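Local structure of NUDIX hydrolase (Jonesia denitrificans, 4KTB) at the interface of chains A and B. The protein probably acts as a Nudix hydrolase, possibly cleaving diadenosine tetraphosphate asymmetrically. Sequence-based numbering; all coordinates share one arbitrary frame. Chains: chain A/B, Putative uncharacterized protein.

Contact 1: the interface of chains A and B. Residues chain A 118-120, 123, 132; chain B 80, 82-84.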
loop_
_atom_site.group_PDB
_atom_site.type_symbol
_atom_site.label_atom_id
_atom_site.label_comp_id
_atom_site.label_asym_id
_atom_site.label_seq_id
_atom_site.Cartn_x
_atom_site.Cartn_y
_atom_site.Cartn_z
ATOM N N PHE A 118 -13.857 -7.070 16.426
ATOM C CA PHE A 118 -13.917 -7.057 17.886
ATOM C C PHE A 118 -15.043 -7.919 18.422
ATOM O O PHE A 118 -16.076 -8.078 17.780
ATOM C CB PHE A 118 -14.051 -5.625 18.414
ATOM C CG PHE A 118 -12.737 -5.002 18.823
ATOM C CD1 PHE A 118 -11.702 -4.850 17.903
ATOM C CD2 PHE A 118 -12.532 -4.562 20.124
ATOM C CE1 PHE A 118 -10.468 -4.274 18.275
ATOM C CE2 PHE A 118 -11.299 -3.987 20.502
ATOM C CZ PHE A 118 -10.272 -3.844 19.572
ATOM N N PRO A 119 -14.844 -8.481 19.617
ATOM C CA PRO A 119 -15.873 -9.325 20.221
ATOM C C PRO A 119 -16.979 -8.471 20.811
ATOM O O PRO A 119 -17.952 -9.004 21.326
ATOM C CB PRO A 119 -15.121 -10.038 21.342
ATOM C CG PRO A 119 -14.088 -9.061 21.742
ATOM C CD PRO A 119 -13.653 -8.371 20.472
ATOM N N THR A 120 -16.809 -7.155 20.755
ATOM C CA THR A 120 -17.855 -6.243 21.183
ATOM C C THR A 120 -18.280 -5.475 19.962
ATOM O O THR A 120 -17.428 -4.985 19.228
ATOM C CB THR A 120 -17.345 -5.225 22.201
ATOM O OG1 THR A 120 -16.762 -5.902 23.320
ATOM C CG2 THR A 120 -18.487 -4.347 22.685
ATOM N N VAL A 123 -16.919 -1.074 18.428
ATOM C CA VAL A 123 -15.564 -0.644 18.731
ATOM C C VAL A 123 -14.800 -0.360 17.450
ATOM O O VAL A 123 -14.178 0.687 17.293
ATOM C CB VAL A 123 -14.831 -1.679 19.584
ATOM C CG1 VAL A 123 -13.423 -1.206 19.884
ATOM C CG2 VAL A 123 -15.593 -1.908 20.888
ATOM N N HIS A 132 -11.696 -11.973 19.106
ATOM C CA HIS A 132 -11.040 -10.797 18.599
ATOM C C HIS A 132 -10.125 -11.313 17.508
ATOM O O HIS A 132 -9.152 -12.013 17.802
ATOM C CB HIS A 132 -10.226 -10.130 19.701
ATOM C CG HIS A 132 -9.397 -8.947 19.249
ATOM N ND1 HIS A 132 -8.592 -8.256 20.103
ATOM C CD2 HIS A 132 -9.293 -8.351 18.034
ATOM C CE1 HIS A 132 -7.986 -7.270 19.435
ATOM N NE2 HIS A 132 -8.393 -7.315 18.192
HETATM N N MSE B 80 -2.604 -6.449 22.491
HETATM C CA MSE B 80 -3.352 -7.110 23.543
HETATM C C MSE B 80 -4.761 -7.503 23.093
HETATM O O MSE B 80 -5.255 -7.026 22.083
HETATM C CB MSE B 80 -3.452 -6.187 24.747
HETATM C CG MSE B 80 -2.109 -5.850 25.327
HETATM SE SE MSE B 80 -1.246 -7.490 25.810
HETATM C CE MSE B 80 0.341 -6.783 26.698
ATOM N N HIS B 82 -8.512 -7.323 22.749
ATOM C CA HIS B 82 -9.436 -6.199 22.758
ATOM C C HIS B 82 -8.740 -4.828 22.631
ATOM O O HIS B 82 -9.346 -3.810 22.946
ATOM C CB HIS B 82 -10.327 -6.258 24.004
ATOM C CG HIS B 82 -11.733 -5.808 23.770
ATOM N ND1 HIS B 82 -12.070 -4.486 23.557
ATOM C CD2 HIS B 82 -12.899 -6.496 23.729
ATOM C CE1 HIS B 82 -13.374 -4.384 23.388
ATOM N NE2 HIS B 82 -13.905 -5.592 23.488
ATOM N N GLU B 83 -7.491 -4.804 22.156
ATOM C CA GLU B 83 -6.793 -3.544 21.884
ATOM C C GLU B 83 -6.712 -3.300 20.377
ATOM O O GLU B 83 -6.452 -4.235 19.615
ATOM C CB GLU B 83 -5.370 -3.584 22.446
ATOM C CG GLU B 83 -4.550 -2.319 22.203
ATOM C CD GLU B 83 -3.081 -2.483 22.592
ATOM O OE1 GLU B 83 -2.517 -3.584 22.397
ATOM O OE2 GLU B 83 -2.478 -1.509 23.099
ATOM N N ARG B 84 -6.901 -2.055 19.939
ATOM C CA ARG B 84 -6.686 -1.714 18.528
ATOM C C ARG B 84 -5.202 -1.666 18.173
ATOM O O ARG B 84 -4.388 -1.231 18.975
ATOM C CB ARG B 84 -7.323 -0.376 18.172
ATOM C CG ARG B 84 -8.800 -0.296 18.495
ATOM C CD ARG B 84 -9.395 0.987 17.894
ATOM N NE ARG B 84 -8.668 2.183 18.321
ATOM C CZ ARG B 84 -8.849 3.400 17.820
ATOM N NH1 ARG B 84 -8.134 4.416 18.283
ATOM N NH2 ARG B 84 -9.752 3.607 16.866
HETATM O O HOH W 1 -12.220 1.920 15.890
#

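Contact 2: the interface of chains A and B. Residues chain A 110-112, 186; chain B 110-112, 186.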
loop_
_atom_site.group_PDB
_atom_site.type_symbol
_atom_site.label_atom_id
_atom_site.label_comp_id
_atom_site.label_asym_id
_atom_site.label_seq_id
_atom_site.Cartn_x
_atom_site.Cartn_y
_atom_site.Cartn_z
ATOM N N GLN A 110 1.728 -7.118 1.758
ATOM C CA GLN A 110 0.980 -5.949 2.196
ATOM C C GLN A 110 -0.509 -6.096 1.902
ATOM O O GLN A 110 -0.905 -6.146 0.745
ATOM C CB GLN A 110 1.478 -4.682 1.503
ATOM C CG GLN A 110 0.782 -3.423 2.027
ATOM C CD GLN A 110 1.216 -2.174 1.297
ATOM O OE1 GLN A 110 1.380 -2.187 0.075
ATOM N NE2 GLN A 110 1.412 -1.087 2.036
ATOM N N PRO A 111 -1.348 -6.140 2.946
ATOM C CA PRO A 111 -2.770 -6.261 2.621
ATOM C C PRO A 111 -3.310 -4.928 2.181
ATOM O O PRO A 111 -2.647 -3.913 2.348
ATOM C CB PRO A 111 -3.401 -6.656 3.953
ATOM C CG PRO A 111 -2.530 -5.987 4.970
ATOM C CD PRO A 111 -1.117 -6.046 4.398
ATOM N N PHE A 112 -4.507 -4.916 1.625
ATOM C CA PHE A 112 -5.077 -3.641 1.284
ATOM C C PHE A 112 -5.613 -2.971 2.543
ATOM O O PHE A 112 -5.811 -1.758 2.573
ATOM C CB PHE A 112 -6.128 -3.781 0.187
ATOM C CG PHE A 112 -7.470 -4.232 0.672
ATOM C CD1 PHE A 112 -8.401 -3.317 1.146
ATOM C CD2 PHE A 112 -7.822 -5.564 0.611
ATOM C CE1 PHE A 112 -9.641 -3.732 1.576
ATOM C CE2 PHE A 112 -9.063 -5.985 1.038
ATOM C CZ PHE A 112 -9.973 -5.069 1.521
ATOM N N HIS A 186 -10.264 0.083 -2.800
ATOM C CA HIS A 186 -8.846 -0.166 -3.090
ATOM C C HIS A 186 -8.630 -0.439 -4.572
ATOM O O HIS A 186 -7.677 0.053 -5.164
ATOM C CB HIS A 186 -8.310 -1.345 -2.279
ATOM C CG HIS A 186 -6.852 -1.613 -2.494
ATOM N ND1 HIS A 186 -5.866 -0.715 -2.126
ATOM C CD2 HIS A 186 -6.203 -2.674 -3.029
ATOM C CE1 HIS A 186 -4.682 -1.218 -2.421
ATOM N NE2 HIS A 186 -4.853 -2.403 -2.975
ATOM N N GLN B 110 -3.217 0.022 6.769
ATOM C CA GLN B 110 -2.364 -0.698 5.834
ATOM C C GLN B 110 -0.905 -0.514 6.235
ATOM O O GLN B 110 -0.380 0.581 6.125
ATOM C CB GLN B 110 -2.539 -0.186 4.405
ATOM C CG GLN B 110 -1.604 -0.905 3.423
ATOM C CD GLN B 110 -1.654 -0.332 2.023
ATOM O OE1 GLN B 110 -1.444 0.872 1.824
ATOM N NE2 GLN B 110 -1.930 -1.186 1.042
ATOM N N PRO B 111 -0.249 -1.596 6.691
ATOM C CA PRO B 111 1.152 -1.547 7.134
ATOM C C PRO B 111 2.080 -1.543 5.940
ATOM O O PRO B 111 1.605 -1.831 4.851
ATOM C CB PRO B 111 1.311 -2.858 7.909
ATOM C CG PRO B 111 0.406 -3.794 7.201
ATOM C CD PRO B 111 -0.793 -2.962 6.764
ATOM N N PHE B 112 3.364 -1.229 6.101
ATOM C CA PHE B 112 4.194 -1.229 4.906
ATOM C C PHE B 112 4.502 -2.651 4.444
ATOM O O PHE B 112 4.611 -2.907 3.249
ATOM C CB PHE B 112 5.444 -0.329 5.012
ATOM C CG PHE B 112 6.515 -0.830 5.955
ATOM C CD1 PHE B 112 7.488 -1.711 5.525
ATOM C CD2 PHE B 112 6.576 -0.362 7.254
ATOM C CE1 PHE B 112 8.483 -2.152 6.394
ATOM C CE2 PHE B 112 7.569 -0.794 8.127
ATOM C CZ PHE B 112 8.525 -1.691 7.692
ATOM N N HIS B 186 10.719 1.107 1.355
ATOM C CA HIS B 186 9.372 1.644 1.198
ATOM C C HIS B 186 9.353 3.176 1.293
ATOM O O HIS B 186 8.469 3.815 0.742
ATOM C CB HIS B 186 8.426 1.024 2.228
ATOM C CG HIS B 186 6.976 1.164 1.884
ATOM N ND1 HIS B 186 6.092 1.886 2.661
ATOM C CD2 HIS B 186 6.248 0.664 0.858
ATOM C CE1 HIS B 186 4.887 1.824 2.128
ATOM N NE2 HIS B 186 4.955 1.092 1.031
#

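Contact 1: the interface of chains A and B
B:His82 reaches across the interface and lays its imidazole against the ring of A:Phe118, a compact example of one loop residue serving as the plug of a subunit contact. The two rings stand at 85°, edge to face, with centroids 4.7 Å apart. The rim of the phenyl ring does the touching: CD2 of A:Phe118 sits over one imidazole face, off-centre, 3.4 Å from CE1 of B:His82. A:Val123 backs the phenyl from its own chain, its CG1 resting on one face toward the rim. On the imidazole's CD2 side lies the pyrrolidine of A:Pro119, whose CG comes within 3.5 Å of CD2 of B:His82. Beyond this apolar centre both ends of B:His82 are tied by polar bonds. At the ring tip, NE2 meets the hydroxyl OG1 of A:Thr120 at 2.9 Å, the oxygen lying in the imidazole plane; which partner donates is not settled. OG1 stands anti to the carbonyl carbon of A:Thr120 (chi1 -56°), which turns it toward the imidazole tip. At the other end the backbone N of B:His82 donates to ND1 of A:His132 over 2.8 Å, arriving 23° out of that ring's plane; because the backbone N-H is the donor, ND1 serves as acceptor. An alanine in place of B:His82 would probably leave the A:Thr120 hydroxyl without this partner and open a gap beside A:Phe118 and A:Pro119. At the outer rim, a water links the carbonyl O of A:Val123, 2.7 Å away, to the guanidinium NH2 of B:Arg84; the turn about the CG-CD bond of B:Arg84 helps bring that end round. The chain B residues belong to the loop between strand 75-78 and helix 85-97, and they dock where strand 113-118 of chain A ends and its following loop begins.

Contact 2: the interface of chains A and B
The carboxamide nitrogen NE2 of A:Gln110 donates to the carbonyl O of B:Pro111 at 2.9 Å, and the exchange of chains returns the same bond: NE2 of B:Gln110 reaches the carbonyl O of A:Pro111 at 3.1 Å. The pair illustrates how a two-fold axis turns one modest side-chain-to-backbone bond into a reciprocal clasp. Each acceptor lies close to the plane of the amide that donates to it, while each donor stands tilted from the carbonyl plane, A:Gln110 slightly more than its mate. The bonds are only moderately bent, with 154° at the hydrogen in the first and a slightly straighter line in the second. Both glutamines point CG anti to the backbone N (chi1 -176° in chain A) and continue extended beyond it, which carries each amide past its own backbone and across to the partner's. The two side chains cross at about a right angle where they pass, yet their amide planes are only 14° apart and stack, CD of A:Gln110 lying 3.5 Å from CD of B:Gln110. The stacking probably limits the turning of each carboxamide, and the bond to a carbonyl supports NE2 rather than OE1 at that end. The prolines supply the apolar part of the patch, their rings reaching toward each other tip to tip. Farther from the axis, A:Phe112 and A:His186 hardly touch the other chain. Within chain A they pack together, and CB of A:Phe112 lies 3.4 Å above the imidazole plane of A:His186, over the ring centre. This places the end of helix 176-186 behind the loop. At the axis itself, CD of A:Pro111 and CD of B:Pro111 come to 3.9 Å.

The C-alpha centres of contact 1 and contact 2 lie about 21 Å apart, and both join the same two chains. Strand 113-118 connects them in chain A: the segment of contact 2 leads into its start, and contact 1 gathers around its end. Contact 2 brings the same residues of both chains together about the two-fold axis, whereas contact 1 pairs different loops and therefore recurs with the chains exchanged. A central clasp flanked by repeated plugs would probably resist rocking of one subunit on the other. The deposited assembly holds four copies, but the structure alone does not establish the oligomer in solution.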